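Local coordinates for protein cysteine desulfurase (PDB 5B89) that probably uses pyridoxal 5'-phosphate to take sulfur from L-cysteine and pass it to a sulfur carrier, leaving L-alanine, at residues H119-G124 with L148-E153. Sequence-based numbering, arbitrary orientation.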
# COMPACT_ATOMS: atom_id res chain seq x y z
N HIS B 119 21.20 -10.02 -1.74
CA HIS B 119 22.01 -11.16 -2.30
C HIS B 119 23.28 -10.70 -2.96
O HIS B 119 24.20 -11.52 -3.08
CB HIS B 119 21.13 -11.98 -3.28
CG HIS B 119 20.78 -11.25 -4.52
ND1 HIS B 119 21.45 -11.33 -5.72
CD2 HIS B 119 19.80 -10.33 -4.72
CE1 HIS B 119 20.88 -10.54 -6.61
NE2 HIS B 119 19.89 -9.92 -6.01
N ILE B 120 23.44 -9.42 -3.36
CA ILE B 120 24.65 -8.99 -4.06
C ILE B 120 25.83 -8.78 -3.11
O ILE B 120 26.95 -8.66 -3.58
CB ILE B 120 24.46 -7.72 -4.90
CG1 ILE B 120 24.37 -6.42 -4.08
CG2 ILE B 120 23.24 -7.85 -5.78
CD1 ILE B 120 24.42 -5.13 -4.92
N PHE B 121 25.58 -8.62 -1.84
CA PHE B 121 26.60 -8.28 -0.90
C PHE B 121 27.41 -9.45 -0.37
O PHE B 121 26.89 -10.50 -0.20
CB PHE B 121 25.98 -7.53 0.29
CG PHE B 121 25.39 -6.19 -0.07
CD1 PHE B 121 26.15 -5.07 -0.09
CD2 PHE B 121 24.06 -6.08 -0.36
CE1 PHE B 121 25.62 -3.85 -0.42
CE2 PHE B 121 23.53 -4.87 -0.72
CZ PHE B 121 24.32 -3.77 -0.76
N LYS B 122 28.68 -9.18 -0.09
CA LYS B 122 29.60 -10.13 0.47
C LYS B 122 30.06 -9.57 1.80
O LYS B 122 30.15 -8.40 1.94
CB LYS B 122 30.82 -10.26 -0.46
CG LYS B 122 32.04 -10.90 0.12
CD LYS B 122 33.15 -11.04 -0.91
CE LYS B 122 34.04 -12.20 -0.48
NZ LYS B 122 35.06 -12.71 -1.43
N ARG B 123 30.37 -10.42 2.76
CA ARG B 123 30.90 -9.96 4.05
C ARG B 123 32.04 -8.96 3.82
O ARG B 123 32.88 -9.19 3.00
CB ARG B 123 31.40 -11.16 4.87
CG ARG B 123 32.00 -10.82 6.22
CD ARG B 123 32.15 -12.02 7.14
NE ARG B 123 30.88 -12.43 7.71
CZ ARG B 123 30.35 -11.91 8.81
NH1 ARG B 123 31.00 -11.00 9.52
NH2 ARG B 123 29.17 -12.32 9.22
N GLY B 124 32.01 -7.85 4.55
CA GLY B 124 32.95 -6.78 4.39
C GLY B 124 32.73 -5.72 3.33
O GLY B 124 33.51 -4.74 3.21
N LEU B 148 24.63 -9.46 7.32
CA LEU B 148 25.64 -9.92 6.42
C LEU B 148 27.06 -9.55 6.74
O LEU B 148 27.90 -9.95 6.05
CB LEU B 148 25.31 -9.43 5.02
CG LEU B 148 23.89 -9.76 4.58
CD1 LEU B 148 23.45 -9.16 3.27
CD2 LEU B 148 23.60 -11.23 4.65
N GLY B 149 27.29 -8.78 7.78
CA GLY B 149 28.63 -8.38 8.15
C GLY B 149 29.22 -7.31 7.25
O GLY B 149 30.28 -7.42 6.83
N LEU B 150 28.45 -6.27 6.96
CA LEU B 150 28.88 -5.24 6.08
C LEU B 150 29.37 -4.05 6.89
O LEU B 150 29.01 -3.92 8.05
CB LEU B 150 27.70 -4.74 5.18
CG LEU B 150 26.93 -5.87 4.54
CD1 LEU B 150 25.83 -5.27 3.67
CD2 LEU B 150 27.86 -6.79 3.72
N LYS B 151 30.08 -3.18 6.21
CA LYS B 151 30.50 -1.94 6.78
C LYS B 151 29.46 -0.87 6.37
O LYS B 151 29.20 -0.74 5.24
CB LYS B 151 31.80 -1.53 6.18
CG LYS B 151 32.96 -2.39 6.62
CD LYS B 151 34.19 -2.05 5.81
CE LYS B 151 35.36 -2.96 6.14
NZ LYS B 151 35.53 -4.05 5.15
N LEU B 152 28.93 -0.14 7.32
CA LEU B 152 27.97 0.94 7.06
C LEU B 152 28.68 2.21 7.50
O LEU B 152 28.92 2.37 8.64
CB LEU B 152 26.68 0.73 7.83
CG LEU B 152 25.63 1.83 7.64
CD1 LEU B 152 25.30 2.02 6.18
CD2 LEU B 152 24.38 1.56 8.46
N GLU B 153 29.04 3.05 6.55
CA GLU B 153 29.75 4.27 6.83
C GLU B 153 28.88 5.47 6.54
O GLU B 153 28.01 5.47 5.66
CB GLU B 153 31.00 4.29 6.04
CG GLU B 153 31.92 3.20 6.66
CD GLU B 153 33.33 3.15 6.08
OE1 GLU B 153 33.78 4.13 5.43
OE2 GLU B 153 33.95 2.05 6.29
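G124 and G149 meet backbone to backbone at the surface of the large pyridoxal-phosphate domain of this fold-type I, class-V aminotransferase family enzyme, where the loop between helix 106-117 and strand 126-129 passes the turn that leads from helix 139-148 into strand 151-154, an outermost strand of the mixed seven-stranded sheet. Two hydrogen bonds join the segments. G124 N donates to G149 O over 2.9 Å, nearly straight at 167°. K151 NZ reaches back to G124 O, also 2.9 Å away, in the carbonyl plane and on a lone pair; a bend at chi4 (100°) places NZ there, while CD and CE run past the same oxygen. Both glycines have positive phi, and a CB on G149 would collide with R123 NH1.

The apolar part is carried by L150, whose side chain crosses that of F121 at about a right angle. L150 CD1 lies 4.2 Å from the centroid of the F121 ring in an off-centre CH-pi contact, and L150 CD2 sits 3.3 Å from K122 O. L148 CD1 adds a looser touch on F121 CB, and I127 of the neighbouring strand meets both F121 and L150. An alanine in place of L150 would probably leave the F121 ring without its CH-pi partner and open a gap beside K122 O. The R123 chain bends at chi3 (-75°), which turns NE, and its guanidinium lies over the turn: L148 O and G149 CA lie over one face, toward the rim, with R123 NH1 3.8 Å from G149 CA.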